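Local coordinates for protein glutaconate CoA-transferase subunit A (Acidaminococcus fermentans, PDB 1POI) that transfers coenzyme A from acetyl-CoA to (R)-2-hydroxyglutarate and related compounds such as glutaconate, a step in glutamate degradation, at residues Thr5-Ile10 with Leu39-Thr44; Val82-Arg87 with Val262-Ser267; Lys278-Asp283 with Leu291-Ala296. One frame throughout, in Å; residues are numbered along the deposited sequence.

Contact 1. Residues Thr5-Ile10 with Leu39-Thr44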
loop_
_atom_site.group_PDB
_atom_site.type_symbol
_atom_site.label_atom_id
_atom_site.label_comp_id
_atom_site.label_asym_id
_atom_site.label_seq_id
_atom_site.Cartn_x
_atom_site.Cartn_y
_atom_site.Cartn_z
ATOM N N THR A 5 7.023 -22.429 -21.171
ATOM C CA THR A 5 7.121 -21.490 -22.282
ATOM C C THR A 5 5.809 -21.353 -23.032
ATOM O O THR A 5 5.001 -22.264 -23.033
ATOM C CB THR A 5 8.233 -21.883 -23.273
ATOM O OG1 THR A 5 7.707 -22.736 -24.305
ATOM C CG2 THR A 5 9.368 -22.593 -22.540
ATOM N N LEU A 6 5.619 -20.231 -23.712
ATOM C CA LEU A 6 4.378 -20.008 -24.436
ATOM C C LEU A 6 4.225 -20.965 -25.608
ATOM O O LEU A 6 3.118 -21.125 -26.123
ATOM C CB LEU A 6 4.250 -18.542 -24.891
ATOM C CG LEU A 6 2.963 -18.204 -25.647
ATOM C CD1 LEU A 6 1.778 -18.546 -24.796
ATOM C CD2 LEU A 6 2.898 -16.757 -26.063
ATOM N N LYS A 7 5.317 -21.597 -26.045
ATOM C CA LYS A 7 5.227 -22.541 -27.166
ATOM C C LYS A 7 4.729 -23.872 -26.641
ATOM O O LYS A 7 3.732 -24.416 -27.122
ATOM C CB LYS A 7 6.572 -22.742 -27.875
ATOM C CG LYS A 7 6.500 -23.814 -28.981
ATOM C CD LYS A 7 7.759 -23.897 -29.827
ATOM C CE LYS A 7 7.893 -22.707 -30.787
ATOM N NZ LYS A 7 6.788 -22.572 -31.796
ATOM N N ASP A 8 5.422 -24.367 -25.627
ATOM C CA ASP A 8 5.065 -25.613 -24.988
ATOM C C ASP A 8 3.614 -25.601 -24.489
ATOM O O ASP A 8 2.800 -26.453 -24.882
ATOM C CB ASP A 8 6.029 -25.891 -23.841
ATOM C CG ASP A 8 7.459 -26.135 -24.322
ATOM O OD1 ASP A 8 7.663 -26.548 -25.499
ATOM O OD2 ASP A 8 8.391 -25.929 -23.514
ATOM N N ALA A 9 3.267 -24.582 -23.709
ATOM C CA ALA A 9 1.927 -24.454 -23.152
ATOM C C ALA A 9 0.846 -24.482 -24.211
ATOM O O ALA A 9 -0.079 -25.271 -24.143
ATOM C CB ALA A 9 1.826 -23.190 -22.325
ATOM N N ILE A 10 0.953 -23.615 -25.196
ATOM C CA ILE A 10 -0.039 -23.573 -26.265
ATOM C C ILE A 10 -0.221 -24.916 -26.996
ATOM O O ILE A 10 -1.342 -25.292 -27.364
ATOM C CB ILE A 10 0.345 -22.480 -27.270
ATOM C CG1 ILE A 10 0.075 -21.108 -26.637
ATOM C CG2 ILE A 10 -0.336 -22.714 -28.616
ATOM C CD1 ILE A 10 -1.433 -20.734 -26.469
ATOM N N LEU A 39 -1.876 -18.823 -33.894
ATOM C CA LEU A 39 -1.707 -18.673 -35.350
ATOM C C LEU A 39 -0.426 -19.336 -35.854
ATOM O O LEU A 39 -0.441 -20.171 -36.769
ATOM C CB LEU A 39 -1.654 -17.198 -35.741
ATOM C CG LEU A 39 -2.981 -16.478 -35.766
ATOM C CD1 LEU A 39 -2.764 -15.068 -36.238
ATOM C CD2 LEU A 39 -3.910 -17.197 -36.699
ATOM N N ARG A 40 0.677 -18.951 -35.229
ATOM C CA ARG A 40 1.994 -19.454 -35.569
ATOM C C ARG A 40 2.043 -20.979 -35.529
ATOM O O ARG A 40 2.894 -21.587 -36.170
ATOM C CB ARG A 40 3.025 -18.859 -34.593
ATOM C CG ARG A 40 4.478 -18.893 -35.036
ATOM C CD ARG A 40 5.394 -18.235 -34.015
ATOM N NE ARG A 40 5.119 -16.805 -33.935
ATOM C CZ ARG A 40 5.021 -16.117 -32.801
ATOM N NH1 ARG A 40 5.185 -16.720 -31.634
ATOM N NH2 ARG A 40 4.715 -14.828 -32.832
ATOM N N GLN A 41 1.129 -21.609 -34.800
ATOM C CA GLN A 41 1.163 -23.064 -34.710
ATOM C C GLN A 41 0.243 -23.837 -35.662
ATOM O O GLN A 41 0.195 -25.062 -35.639
ATOM C CB GLN A 41 0.991 -23.511 -33.260
ATOM C CG GLN A 41 2.246 -23.323 -32.433
ATOM C CD GLN A 41 2.183 -24.072 -31.143
ATOM O OE1 GLN A 41 1.658 -25.179 -31.089
ATOM N NE2 GLN A 41 2.718 -23.488 -30.086
ATOM N N GLY A 42 -0.442 -23.121 -36.539
ATOM C CA GLY A 42 -1.319 -23.780 -37.470
ATOM C C GLY A 42 -2.557 -24.301 -36.773
ATOM O O GLY A 42 -3.281 -25.141 -37.324
ATOM N N ILE A 43 -2.827 -23.813 -35.567
ATOM C CA ILE A 43 -4.015 -24.255 -34.846
ATOM C C ILE A 43 -5.203 -23.729 -35.618
ATOM O O ILE A 43 -5.161 -22.597 -36.082
ATOM C CB ILE A 43 -3.982 -23.763 -33.428
ATOM C CG1 ILE A 43 -3.037 -24.675 -32.653
ATOM C CG2 ILE A 43 -5.377 -23.748 -32.833
ATOM C CD1 ILE A 43 -2.495 -24.077 -31.417
ATOM N N THR A 44 -6.235 -24.553 -35.799
ATOM C CA THR A 44 -7.374 -24.131 -36.599
ATOM C C THR A 44 -8.704 -24.774 -36.198
ATOM O O THR A 44 -8.775 -25.565 -35.254
ATOM C CB THR A 44 -7.042 -24.414 -38.097
ATOM O OG1 THR A 44 -8.185 -24.173 -38.947
ATOM C CG2 THR A 44 -6.528 -25.851 -38.259
#

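Contact 2. Residues Val82-Arg87 with Val262-Ser267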
loop_
_atom_site.group_PDB
_atom_site.type_symbol
_atom_site.label_atom_id
_atom_site.label_comp_id
_atom_site.label_asym_id
_atom_site.label_seq_id
_atom_site.Cartn_x
_atom_site.Cartn_y
_atom_site.Cartn_z
ATOM N N VAL A 82 -15.562 -1.541 -36.874
ATOM C CA VAL A 82 -16.074 -2.888 -37.129
ATOM C C VAL A 82 -14.897 -3.601 -37.750
ATOM O O VAL A 82 -14.487 -3.237 -38.839
ATOM C CB VAL A 82 -17.212 -2.860 -38.185
ATOM C CG1 VAL A 82 -17.808 -4.252 -38.360
ATOM C CG2 VAL A 82 -18.288 -1.850 -37.777
ATOM N N SER A 83 -14.310 -4.552 -37.033
ATOM C CA SER A 83 -13.159 -5.294 -37.539
ATOM C C SER A 83 -13.347 -5.660 -39.002
ATOM O O SER A 83 -14.404 -6.141 -39.422
ATOM C CB SER A 83 -12.897 -6.535 -36.705
ATOM O OG SER A 83 -12.530 -6.179 -35.386
ATOM N N ARG A 84 -12.293 -5.437 -39.767
ATOM C CA ARG A 84 -12.329 -5.657 -41.196
ATOM C C ARG A 84 -12.262 -7.095 -41.692
ATOM O O ARG A 84 -13.061 -7.461 -42.531
ATOM C CB ARG A 84 -11.291 -4.747 -41.859
ATOM C CG ARG A 84 -11.461 -3.296 -41.406
ATOM C CD ARG A 84 -10.256 -2.447 -41.729
ATOM N NE ARG A 84 -10.388 -1.075 -41.242
ATOM C CZ ARG A 84 -11.277 -0.191 -41.694
ATOM N NH1 ARG A 84 -12.132 -0.522 -42.648
ATOM N NH2 ARG A 84 -11.311 1.035 -41.190
ATOM N N ARG A 85 -11.343 -7.913 -41.184
ATOM C CA ARG A 85 -11.273 -9.304 -41.629
ATOM C C ARG A 85 -12.608 -9.949 -41.271
ATOM O O ARG A 85 -13.204 -10.671 -42.071
ATOM C CB ARG A 85 -10.140 -10.056 -40.933
ATOM C CG ARG A 85 -8.777 -10.047 -41.640
ATOM C CD ARG A 85 -8.685 -9.069 -42.805
ATOM N NE ARG A 85 -9.230 -9.585 -44.051
ATOM C CZ ARG A 85 -9.854 -8.837 -44.959
ATOM N NH1 ARG A 85 -10.022 -7.535 -44.774
ATOM N NH2 ARG A 85 -10.300 -9.388 -46.077
ATOM N N PHE A 86 -13.091 -9.612 -40.080
ATOM C CA PHE A 86 -14.353 -10.083 -39.534
ATOM C C PHE A 86 -15.522 -9.758 -40.475
ATOM O O PHE A 86 -16.118 -10.661 -41.029
ATOM C CB PHE A 86 -14.541 -9.468 -38.115
ATOM C CG PHE A 86 -15.970 -9.445 -37.613
ATOM C CD1 PHE A 86 -16.540 -10.571 -37.035
ATOM C CD2 PHE A 86 -16.752 -8.300 -37.749
ATOM C CE1 PHE A 86 -17.873 -10.557 -36.605
ATOM C CE2 PHE A 86 -18.075 -8.276 -37.324
ATOM C CZ PHE A 86 -18.637 -9.409 -36.752
ATOM N N ARG A 87 -15.811 -8.484 -40.725
ATOM C CA ARG A 87 -16.939 -8.148 -41.591
ATOM C C ARG A 87 -16.764 -8.568 -43.039
ATOM O O ARG A 87 -17.741 -8.681 -43.776
ATOM C CB ARG A 87 -17.290 -6.659 -41.506
ATOM C CG ARG A 87 -16.246 -5.707 -42.067
ATOM C CD ARG A 87 -16.812 -4.852 -43.226
ATOM N NE ARG A 87 -17.912 -3.959 -42.840
ATOM C CZ ARG A 87 -17.765 -2.817 -42.156
ATOM N NH1 ARG A 87 -16.554 -2.411 -41.760
ATOM N NH2 ARG A 87 -18.831 -2.053 -41.900
ATOM N N VAL A 262 -2.039 1.133 -37.617
ATOM C CA VAL A 262 -1.401 0.403 -38.705
ATOM C C VAL A 262 -2.336 -0.740 -39.043
ATOM O O VAL A 262 -2.830 -0.834 -40.168
ATOM C CB VAL A 262 -0.067 -0.199 -38.267
ATOM C CG1 VAL A 262 0.508 -1.036 -39.362
ATOM C CG2 VAL A 262 0.895 0.900 -37.884
ATOM N N TYR A 263 -2.639 -1.553 -38.028
ATOM C CA TYR A 263 -3.533 -2.688 -38.180
ATOM C C TYR A 263 -4.874 -2.267 -38.801
ATOM O O TYR A 263 -5.403 -2.976 -39.656
ATOM C CB TYR A 263 -3.749 -3.394 -36.832
ATOM C CG TYR A 263 -4.552 -4.679 -36.943
ATOM C CD1 TYR A 263 -3.927 -5.886 -37.240
ATOM C CD2 TYR A 263 -5.948 -4.663 -36.850
ATOM C CE1 TYR A 263 -4.671 -7.045 -37.460
ATOM C CE2 TYR A 263 -6.703 -5.815 -37.064
ATOM C CZ TYR A 263 -6.055 -7.001 -37.370
ATOM O OH TYR A 263 -6.794 -8.134 -37.585
ATOM N N ASP A 264 -5.403 -1.112 -38.408
ATOM C CA ASP A 264 -6.683 -0.647 -38.942
ATOM C C ASP A 264 -6.685 -0.545 -40.451
ATOM O O ASP A 264 -7.683 -0.856 -41.095
ATOM C CB ASP A 264 -7.057 0.721 -38.375
ATOM C CG ASP A 264 -8.197 1.404 -39.162
ATOM O OD1 ASP A 264 -9.341 0.906 -39.147
ATOM O OD2 ASP A 264 -7.950 2.450 -39.800
ATOM N N LYS A 265 -5.592 -0.038 -41.005
ATOM C CA LYS A 265 -5.507 0.143 -42.441
ATOM C C LYS A 265 -5.050 -1.133 -43.122
ATOM O O LYS A 265 -5.580 -1.518 -44.160
ATOM C CB LYS A 265 -4.605 1.342 -42.777
ATOM C CG LYS A 265 -3.132 1.186 -42.419
ATOM C CD LYS A 265 -2.279 1.012 -43.666
ATOM C CE LYS A 265 -0.840 0.611 -43.323
ATOM N NZ LYS A 265 -0.089 0.160 -44.551
ATOM N N VAL A 266 -4.057 -1.782 -42.534
ATOM C CA VAL A 266 -3.535 -3.037 -43.039
ATOM C C VAL A 266 -4.658 -4.072 -43.270
ATOM O O VAL A 266 -4.798 -4.618 -44.362
ATOM C CB VAL A 266 -2.523 -3.599 -42.052
ATOM C CG1 VAL A 266 -2.330 -5.057 -42.285
ATOM C CG2 VAL A 266 -1.205 -2.870 -42.200
ATOM N N SER A 267 -5.503 -4.279 -42.268
ATOM C CA SER A 267 -6.601 -5.235 -42.362
ATOM C C SER A 267 -7.731 -4.858 -43.322
ATOM O O SER A 267 -8.803 -5.470 -43.245
ATOM C CB SER A 267 -7.220 -5.450 -40.981
ATOM O OG SER A 267 -7.822 -4.244 -40.516
HETATM O O HOH W 1 -9.613 -4.977 -38.154
#

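Contact 3. Residues Lys278-Asp283 with Leu291-Ala296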
loop_
_atom_site.group_PDB
_atom_site.type_symbol
_atom_site.label_atom_id
_atom_site.label_comp_id
_atom_site.label_asym_id
_atom_site.label_seq_id
_atom_site.Cartn_x
_atom_site.Cartn_y
_atom_site.Cartn_z
ATOM N N LYS A 278 2.664 -11.946 -41.895
ATOM C CA LYS A 278 3.943 -12.600 -42.148
ATOM C C LYS A 278 5.104 -11.931 -41.388
ATOM O O LYS A 278 5.987 -12.615 -40.870
ATOM C CB LYS A 278 4.269 -12.670 -43.639
ATOM C CG LYS A 278 5.603 -13.369 -43.851
ATOM C CD LYS A 278 5.976 -13.599 -45.292
ATOM C CE LYS A 278 7.312 -14.321 -45.319
ATOM N NZ LYS A 278 7.619 -14.933 -46.642
ATOM N N GLU A 279 5.067 -10.602 -41.295
ATOM C CA GLU A 279 6.092 -9.827 -40.605
ATOM C C GLU A 279 6.030 -9.879 -39.085
ATOM O O GLU A 279 7.033 -10.165 -38.426
ATOM C CB GLU A 279 6.005 -8.375 -41.046
ATOM C CG GLU A 279 6.945 -7.441 -40.316
ATOM C CD GLU A 279 6.688 -5.988 -40.671
ATOM O OE1 GLU A 279 5.636 -5.707 -41.289
ATOM O OE2 GLU A 279 7.532 -5.128 -40.338
ATOM N N TRP A 280 4.854 -9.582 -38.536
ATOM C CA TRP A 280 4.655 -9.561 -37.077
ATOM C C TRP A 280 4.419 -10.910 -36.378
ATOM O O TRP A 280 4.854 -11.110 -35.232
ATOM C CB TRP A 280 3.537 -8.576 -36.724
ATOM C CG TRP A 280 3.933 -7.158 -36.994
ATOM C CD1 TRP A 280 3.635 -6.421 -38.099
ATOM C CD2 TRP A 280 4.807 -6.351 -36.199
ATOM N NE1 TRP A 280 4.289 -5.217 -38.056
ATOM C CE2 TRP A 280 5.012 -5.145 -36.900
ATOM C CE3 TRP A 280 5.439 -6.533 -34.959
ATOM C CZ2 TRP A 280 5.819 -4.129 -36.411
ATOM C CZ3 TRP A 280 6.250 -5.514 -34.472
ATOM C CH2 TRP A 280 6.429 -4.329 -35.202
ATOM N N VAL A 281 3.761 -11.838 -37.075
ATOM C CA VAL A 281 3.466 -13.148 -36.520
ATOM C C VAL A 281 4.371 -14.290 -36.983
ATOM O O VAL A 281 5.286 -14.731 -36.263
ATOM C CB VAL A 281 2.017 -13.543 -36.823
ATOM C CG1 VAL A 281 1.668 -14.832 -36.107
ATOM C CG2 VAL A 281 1.073 -12.424 -36.415
ATOM N N PHE A 282 4.154 -14.714 -38.224
ATOM C CA PHE A 282 4.866 -15.848 -38.789
ATOM C C PHE A 282 6.373 -15.746 -38.886
ATOM O O PHE A 282 7.071 -16.740 -38.688
ATOM C CB PHE A 282 4.230 -16.227 -40.111
ATOM C CG PHE A 282 2.738 -16.428 -40.009
ATOM C CD1 PHE A 282 2.211 -17.459 -39.223
ATOM C CD2 PHE A 282 1.857 -15.559 -40.654
ATOM C CE1 PHE A 282 0.843 -17.618 -39.077
ATOM C CE2 PHE A 282 0.460 -15.709 -40.510
ATOM C CZ PHE A 282 -0.047 -16.740 -39.723
ATOM N N ASP A 283 6.888 -14.550 -39.138
ATOM C CA ASP A 283 8.325 -14.379 -39.233
ATOM C C ASP A 283 9.078 -14.322 -37.913
ATOM O O ASP A 283 10.295 -14.518 -37.905
ATOM C CB ASP A 283 8.673 -13.158 -40.087
ATOM C CG ASP A 283 8.738 -13.482 -41.579
ATOM O OD1 ASP A 283 9.061 -14.640 -41.952
ATOM O OD2 ASP A 283 8.463 -12.568 -42.386
ATOM N N LEU A 291 9.025 -8.071 -28.861
ATOM C CA LEU A 291 9.402 -6.948 -27.998
ATOM C C LEU A 291 10.582 -6.191 -28.578
ATOM O O LEU A 291 10.571 -4.953 -28.669
ATOM C CB LEU A 291 9.727 -7.436 -26.580
ATOM C CG LEU A 291 8.529 -8.064 -25.858
ATOM C CD1 LEU A 291 8.941 -8.487 -24.474
ATOM C CD2 LEU A 291 7.335 -7.098 -25.800
ATOM N N ASN A 292 11.584 -6.939 -29.017
ATOM C CA ASN A 292 12.762 -6.325 -29.576
ATOM C C ASN A 292 12.464 -5.577 -30.868
ATOM O O ASN A 292 12.938 -4.460 -31.077
ATOM C CB ASN A 292 13.859 -7.357 -29.704
ATOM C CG ASN A 292 14.533 -7.626 -28.385
ATOM O OD1 ASN A 292 14.345 -6.880 -27.436
ATOM N ND2 ASN A 292 15.333 -8.670 -28.315
ATOM N N LYS A 293 11.591 -6.149 -31.683
ATOM C CA LYS A 293 11.202 -5.525 -32.938
ATOM C C LYS A 293 10.644 -4.157 -32.601
ATOM O O LYS A 293 11.000 -3.174 -33.233
ATOM C CB LYS A 293 10.133 -6.370 -33.637
ATOM C CG LYS A 293 9.657 -5.812 -34.952
ATOM C CD LYS A 293 9.857 -6.799 -36.109
ATOM C CE LYS A 293 9.564 -6.126 -37.447
ATOM N NZ LYS A 293 8.160 -5.594 -37.485
ATOM N N LEU A 294 9.779 -4.104 -31.595
ATOM C CA LEU A 294 9.175 -2.856 -31.139
ATOM C C LEU A 294 10.226 -1.861 -30.636
ATOM O O LEU A 294 10.180 -0.677 -30.980
ATOM C CB LEU A 294 8.161 -3.124 -30.035
ATOM C CG LEU A 294 6.858 -3.749 -30.508
ATOM C CD1 LEU A 294 6.013 -4.051 -29.319
ATOM C CD2 LEU A 294 6.123 -2.821 -31.470
ATOM N N GLY A 295 11.182 -2.335 -29.843
ATOM C CA GLY A 295 12.215 -1.444 -29.352
ATOM C C GLY A 295 11.903 -0.958 -27.952
ATOM O O GLY A 295 10.730 -0.734 -27.621
ATOM N N ALA A 296 12.970 -0.756 -27.165
ATOM C CA ALA A 296 12.913 -0.314 -25.775
ATOM C C ALA A 296 12.092 0.931 -25.517
ATOM O O ALA A 296 10.996 0.833 -24.965
ATOM C CB ALA A 296 14.321 -0.124 -25.213
#

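Contact 1. Residues Thr5-Ile10 with Leu39-Thr44
Gln41 reaches across from the end of helix 32-40 and gives an amide N-H to the backbone of helix 6-13: its NE2 lies 3.3 Å from Lys7 O. The carbonyl lies close to the amide plane of Gln41, and the bond is moderately bent, with 150° at the hydrogen. The side chain runs extended beyond CG, which brings the amide this far. The same NE2 also donates to Glu37 OE2, an oxygen that pairs with Lys7 NZ as well, so one glutamate of helix 32-40 serves both polar residues of the contact.

Van der Waals packing lies beside this bond. Ile10 presents its CG2 branch, which sits anti to the backbone N, to the Gln41 amide (CG2 to NE2 3.5 Å) and, in an apolar pair, to Ile43, whose CD1 is 3.8 Å from that methyl.

Capping motifs mark the two helix ends. Thr5 N-caps helix 6-13 through OG1, which takes a straight bond from Asp8 N at 3.1 Å and a weak one from Lys7 N. At the other side Gly42, with positive phi, closes helix 32-40 in a Schellman motif, and the chain then turns to bring Ile43 inward.

Around the contact, Leu6 and Ala9 pack on strand 236-239, the outermost of the parallel sheet within this chain, while Leu6 touches Ala33 and Ile43 rests on Ile38, both of helix 32-40.

Contact 2. Residues Val82-Arg87 with Val262-Ser267
Arg84, in the first turn of helix 84-92, lays its side chain along the end of helix 257-266. Its CB starts close to Ser267 O. With chi1 at -52° CG lies anti to the carbonyl carbon and near the Ser267 hydroxyl, and the chain then runs extended to NE. CD sits between Ser267 OG, 3.3 Å away, and Asp264 O, at 3.1 Å. At the tip the guanidinium grips Asp264 side-on: NE and NH2 both donate to OD1, at 3.1 Å and 2.8 Å. OD1 lies almost in the guanidinium plane, yet the two flat groups are turned 57° apart, and both nitrogens reach the oxygen from the same face of the carboxylate. Thr80 OG1 is a further hydrogen-bond partner of OD1.

Arg85 takes the neighbouring backbone. Bent at chi2 and chi3, it brings NH1 within 2.8 Å of Ser267 O, donating from above the carbonyl plane, while its NE bonds Gln270 OE1. Ser267 OG turns back to the helix it follows and donates to Tyr263 O at 2.9 Å, and a water links OG to Arg84 N, accepting from that amide. With an alanine in place of Arg84, Asp264 would probably keep Thr80 but lose its charge partner, leaving a gap where CD lay against the Ser267 hydroxyl.

The last turn of helix 257-266 leaves carbonyls without in-helix N-H partners at the negative end of the helix dipole, which would probably favour two arginines; pairing them with a carboxylate and the carbonyl just past the helix is consistent with electrostatic attraction between segments 175 residues apart.

Contact 3. Residues Lys278-Asp283 with Leu291-Ala296
Lys293 lies across the indole of Trp280 in a cation-pi contact between consecutive C-terminal helices, 270-282 and 287-294, joined by a short connection. Its ammonium NZ stands over one face of the six-membered ring, 3.1 Å from the centroid and 20° off the ring normal. The same nitrogen donates to Glu279 OE2 at 3.0 Å, a salt bridge in which NZ comes to OE2 from above the carboxylate plane. One charge is therefore shared between a carboxylate and a pi face, an arrangement likely to favour the protonated amine. The aliphatic part follows: Lys293 CG packs 3.5 Å from Trp280 CZ3.

Torsions bring these groups together. Lys293 leaves its helix with CG anti to the backbone N (chi1 180°) and then bends at chi2 and chi4, which folds NZ over the ring, its side chain crossing those of Glu279 and Trp280 at about a right angle. Glu279 is extended, and its CG lies over the indole face that carries NZ.

Farther out, the indole meets the rings of Phe276, with planes about 30° apart, and Phe259, edge-to-face. Leu294 packs on Leu299 of helix 296-300, and Asn292 OD1 accepts from Thr297 N of the second subunit, another copy of this protein, so helix 287-294 also serves the subunit interface. Back at the indole, the methyl CD2 of Leu294 touches Trp280 CZ3 at 4.0 Å.

How the contacts relate
Contacts 1 and 2 are partly buried, each with two buried residues among the four that touch, whereas contact 3 lies on the surface, its centre about 21 Å from the centre of the chain. Contact 1 joins helices 6-13 and 32-40, the first packed on strand 236-239, with a neutral amide-to-carbonyl bond and isoleucine packing; contact 2 relies on arginine charges, and contact 3 on a lysine shared between carboxylate and ring. No helix is common to two contacts, but helices 257-266 and 270-282 are consecutive. Contacts 1 and 3 touch directly, Arg40 NE lying 3.1 Å from Val281 O in a probable hydrogen bond, while contact 2 touches neither.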